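Local coordinates for protein 2-c-methyl-d-erythritol 2,4-cyclodiphosphate synthase (Plasmodium falciparum, PDB 4C81) that probably catalyses the zinc-dependent cyclisation that releases 2-C-methyl-D-erythritol 2,4-cyclodiphosphate and CMP in apicoplast isoprenoid synthesis, acting as a homotrimer, at residues 65-70 with 96-101; 140-143 with 148-151. The protein carries 1 engineered substitution. All blocks are in the same frame, centred on the assembly; numbering follows the deposited sequence.

Interaction 1 (65-70 with 96-101); sequences IYHSIV and KNSAIF. With ZN (zinc ion), chain B.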
# COMPACT_ATOMS: atom_id res chain seq x y z
N ILE A 65 -1.59 -12.99 -6.56
CA ILE A 65 -2.92 -12.42 -6.33
C ILE A 65 -3.66 -13.18 -5.22
O ILE A 65 -4.10 -12.58 -4.24
CB ILE A 65 -3.76 -12.39 -7.63
CG1 ILE A 65 -3.15 -11.41 -8.64
CG2 ILE A 65 -5.19 -12.00 -7.35
CD1 ILE A 65 -3.91 -11.32 -9.95
N TYR A 66 -3.78 -14.49 -5.38
CA TYR A 66 -4.44 -15.30 -4.35
C TYR A 66 -3.75 -15.20 -3.00
O TYR A 66 -4.41 -15.09 -1.96
CB TYR A 66 -4.56 -16.77 -4.78
CG TYR A 66 -5.70 -17.11 -5.73
CD1 TYR A 66 -6.67 -16.18 -6.08
CD2 TYR A 66 -5.82 -18.40 -6.24
CE1 TYR A 66 -7.72 -16.50 -6.94
CE2 TYR A 66 -6.86 -18.74 -7.10
CZ TYR A 66 -7.80 -17.79 -7.44
OH TYR A 66 -8.83 -18.12 -8.28
N HIS A 67 -2.42 -15.25 -3.00
CA HIS A 67 -1.65 -15.19 -1.75
C HIS A 67 -1.82 -13.84 -1.06
O HIS A 67 -2.05 -13.78 0.15
CB HIS A 67 -0.17 -15.50 -1.98
CG HIS A 67 0.09 -16.84 -2.61
ND1 HIS A 67 1.33 -17.22 -3.06
CD2 HIS A 67 -0.75 -17.87 -2.87
CE1 HIS A 67 1.25 -18.43 -3.57
NE2 HIS A 67 0.01 -18.85 -3.47
N SER A 68 -1.71 -12.75 -1.82
CA SER A 68 -1.86 -11.41 -1.24
C SER A 68 -3.29 -11.17 -0.74
O SER A 68 -3.48 -10.53 0.29
CB SER A 68 -1.45 -10.32 -2.22
OG SER A 68 -2.36 -10.23 -3.30
N ILE A 69 -4.29 -11.69 -1.45
CA ILE A 69 -5.68 -11.61 -1.00
C ILE A 69 -5.85 -12.32 0.36
O ILE A 69 -6.44 -11.76 1.28
CB ILE A 69 -6.67 -12.19 -2.04
CG1 ILE A 69 -6.79 -11.25 -3.24
CG2 ILE A 69 -8.05 -12.41 -1.41
CD1 ILE A 69 -7.45 -11.89 -4.44
N VAL A 70 -5.32 -13.54 0.47
CA VAL A 70 -5.39 -14.29 1.73
C VAL A 70 -4.76 -13.49 2.88
O VAL A 70 -5.38 -13.31 3.92
CB VAL A 70 -4.72 -15.67 1.63
CG1 VAL A 70 -4.60 -16.32 3.00
CG2 VAL A 70 -5.51 -16.55 0.69
N LYS A 96 -4.87 -27.39 -4.83
CA LYS A 96 -3.65 -27.43 -4.02
C LYS A 96 -3.69 -26.35 -2.92
O LYS A 96 -4.77 -26.00 -2.44
CB LYS A 96 -2.42 -27.32 -4.92
CG LYS A 96 -2.35 -26.05 -5.76
CD LYS A 96 -0.99 -25.87 -6.44
CE LYS A 96 -0.66 -27.00 -7.40
NZ LYS A 96 -0.07 -28.19 -6.72
N ASN A 97 -2.53 -25.83 -2.52
CA ASN A 97 -2.42 -24.98 -1.33
C ASN A 97 -3.13 -23.63 -1.42
O ASN A 97 -3.72 -23.18 -0.44
CB ASN A 97 -0.95 -24.77 -0.95
CG ASN A 97 -0.31 -26.02 -0.37
OD1 ASN A 97 -0.92 -26.74 0.42
ND2 ASN A 97 0.94 -26.27 -0.76
N SER A 98 -3.07 -22.97 -2.58
CA SER A 98 -3.73 -21.67 -2.75
C SER A 98 -5.24 -21.76 -2.52
O SER A 98 -5.83 -20.90 -1.88
CB SER A 98 -3.44 -21.07 -4.13
OG SER A 98 -2.07 -20.70 -4.25
N ALA A 99 -5.85 -22.83 -3.05
CA ALA A 99 -7.27 -23.09 -2.83
C ALA A 99 -7.58 -23.40 -1.37
O ALA A 99 -8.60 -22.96 -0.84
CB ALA A 99 -7.73 -24.24 -3.72
N ILE A 100 -6.69 -24.16 -0.72
CA ILE A 100 -6.83 -24.48 0.70
C ILE A 100 -6.78 -23.20 1.55
O ILE A 100 -7.56 -23.06 2.50
CB ILE A 100 -5.73 -25.46 1.16
CG1 ILE A 100 -5.95 -26.85 0.54
CG2 ILE A 100 -5.71 -25.59 2.68
CD1 ILE A 100 -4.75 -27.78 0.68
N PHE A 101 -5.89 -22.28 1.21
CA PHE A 101 -5.74 -21.03 1.96
C PHE A 101 -6.89 -20.05 1.72
O PHE A 101 -7.30 -19.35 2.64
CB PHE A 101 -4.41 -20.33 1.63
CG PHE A 101 -3.19 -21.17 1.91
CD1 PHE A 101 -3.12 -22.00 3.02
CD2 PHE A 101 -2.10 -21.10 1.05
CE1 PHE A 101 -1.98 -22.77 3.26
CE2 PHE A 101 -0.96 -21.86 1.29
CZ PHE A 101 -0.90 -22.70 2.39
ZN ZN B . 3.09 -16.20 -2.73
O HOH W 1 3.35 -16.39 -0.94
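His67 reaches from helix 64-77 to Ser98, in the first turn of helix 97-111, and makes the one hydrogen bond between the two segments. His67 NE2 donates to Ser98 OG over 2.9 Å. The hydroxyl sits at the ring edge, only slightly out of the imidazole plane, yet the N-H...O angle of 141° shows a bent bond. The other ring nitrogen, His67 ND1, binds the zinc ion at 2.1 Å. Histidine suits this place because its two nitrogens can serve a metal and a hydroxyl at once, and the two grips together restrain rotation of the ring. With CG anti to the carbonyl carbon (chi1 -58°), the imidazole is carried out to lie between zinc ion and serine. Ser98 OG is also hydrogen-bonded to Asp61, whose carboxylate probably polarises the serine–histidine pair. The serine is small enough to let Tyr66 come alongside: Tyr66 CD2, at the edge of the phenol ring, lies 4.2 Å from Ser98 CB. One turn further on, the branched Val70 packs on the second helix, Val70 CG2 meeting Phe101 CB at 4.0 Å, while the Phe101 ring meets Phe86. The short helical segments run nearly parallel, at 25° with axes 9.8 Å apart. Ser98 and Asp61 are thus second-shell partners of His67, which with Asp15 and His17 forms the Asp-His-His zinc site of the IspF active centre.

Interaction 2 (140-143 with 148-151); sequences NIST and DESQ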
# COMPACT_ATOMS: atom_id res chain seq x y z
N ASN A 140 -12.84 -15.71 -11.02
CA ASN A 140 -12.21 -16.67 -10.12
C ASN A 140 -12.24 -16.21 -8.67
O ASN A 140 -12.58 -16.99 -7.78
CB ASN A 140 -10.76 -16.93 -10.55
CG ASN A 140 -10.66 -17.76 -11.82
OD1 ASN A 140 -11.65 -18.30 -12.31
ND2 ASN A 140 -9.44 -17.86 -12.35
N ILE A 141 -11.90 -14.95 -8.42
CA ILE A 141 -11.92 -14.39 -7.07
C ILE A 141 -13.34 -14.39 -6.49
O ILE A 141 -13.54 -14.73 -5.32
CB ILE A 141 -11.35 -12.96 -7.03
CG1 ILE A 141 -9.86 -12.97 -7.35
CG2 ILE A 141 -11.57 -12.32 -5.66
CD1 ILE A 141 -9.30 -11.60 -7.68
N SER A 142 -14.32 -14.01 -7.31
CA SER A 142 -15.72 -13.98 -6.88
C SER A 142 -16.21 -15.37 -6.47
O SER A 142 -16.94 -15.52 -5.49
CB SER A 142 -16.62 -13.41 -7.99
OG SER A 142 -16.55 -14.19 -9.16
N THR A 143 -15.78 -16.38 -7.23
CA THR A 143 -16.18 -17.76 -6.96
C THR A 143 -15.56 -18.31 -5.67
O THR A 143 -16.27 -18.90 -4.85
CB THR A 143 -15.77 -18.69 -8.13
OG1 THR A 143 -16.39 -18.24 -9.34
CG2 THR A 143 -16.19 -20.13 -7.86
N ASP A 148 -19.71 -10.92 -4.93
CA ASP A 148 -20.12 -10.42 -6.24
C ASP A 148 -18.93 -9.78 -6.94
O ASP A 148 -18.04 -9.22 -6.29
CB ASP A 148 -21.24 -9.40 -6.08
CG ASP A 148 -21.93 -9.09 -7.40
OD1 ASP A 148 -22.64 -9.98 -7.92
OD2 ASP A 148 -21.76 -7.97 -7.92
N GLU A 149 -18.92 -9.86 -8.27
CA GLU A 149 -17.84 -9.29 -9.08
C GLU A 149 -17.71 -7.77 -8.91
O GLU A 149 -16.63 -7.21 -9.10
CB GLU A 149 -18.04 -9.63 -10.56
CG GLU A 149 -17.93 -11.12 -10.86
CD GLU A 149 -18.07 -11.44 -12.34
OE1 GLU A 149 -18.43 -10.54 -13.13
OE2 GLU A 149 -17.82 -12.60 -12.72
N SER A 150 -18.82 -7.12 -8.55
CA SER A 150 -18.82 -5.67 -8.29
C SER A 150 -18.03 -5.27 -7.04
O SER A 150 -17.79 -4.08 -6.82
CB SER A 150 -20.26 -5.15 -8.17
OG SER A 150 -20.87 -5.61 -6.97
N GLN A 151 -17.66 -6.25 -6.22
CA GLN A 151 -16.85 -6.01 -5.02
C GLN A 151 -15.35 -6.20 -5.27
O GLN A 151 -14.57 -6.12 -4.32
CB GLN A 151 -17.29 -6.95 -3.89
CG GLN A 151 -18.71 -6.70 -3.42
CD GLN A 151 -19.23 -7.80 -2.51
OE1 GLN A 151 -19.95 -8.69 -2.96
NE2 GLN A 151 -18.86 -7.75 -1.24
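Ser142 and Glu149 meet where helix 130-145 is followed by a turn leading into strand 152-157. The close part is small: the methylene CG of Glu149 lies against the serine side chain, 3.8 Å from Ser142 OG and 3.9 Å from Ser142 CB. A serine this short lets the turn come near, with the CA atoms of Ser142 and Glu149 5.6 Å apart. At chi1 60° the hydroxyl is tucked between the backbone N and the carbonyl carbon, and it hydrogen-bonds to the carbonyl of Lys139 in its own helix; toward Glu149 it offers van der Waals contact. Beyond CG the glutamate chain is extended, and its carboxylate passes the serine loosely, Glu149 OE2 staying 4.1 Å from Ser142 OG, as befits a charged group at the solvent-exposed surface. The returning segment holds an Asx turn at Asp148, laid over the start of the 3-10 segment 149-151. Asp148 OD2 accepts Ser150 N at 3.1 Å, from 49° above the carboxylate plane, and the same OD2 meets Ser150 OG at 2.7 Å with the carboxylate's anti lone pair. Aspartate suits the place, being short enough to fold back on the backbone two residues ahead. Gln151, with a longer arm, returns its OE1 to Asp148 N at 3.0 Å, while its NE2 is hydrogen-bonded to Gly117 O on the neighbouring strand 114-124. Ser150 O accepts from Arg9 of the second subunit.

How the interactions relate
Helix 64-77 and helix 130-145 pack against each other and thereby join the two contacts, whose centres lie about 15 Å apart. Tyr66 of interaction 1 extends its phenol to the second helix, Tyr66 OH coming 3.2 Å from Asn140 CB, and the methyl ends Ile69 CD1 and Ile141 CD1 meet at 3.7 Å. Only interaction 1 includes a zinc ligand; the side chain of His67 is also about 5 Å from a bound CDP. Interaction 2 follows later in the chain, its centre about 13 Å from the chain centre. Interaction 1 thus holds a zinc ligand, whereas interaction 2 touches a neighbouring subunit through its turn, with a largely apolar helix interface between them.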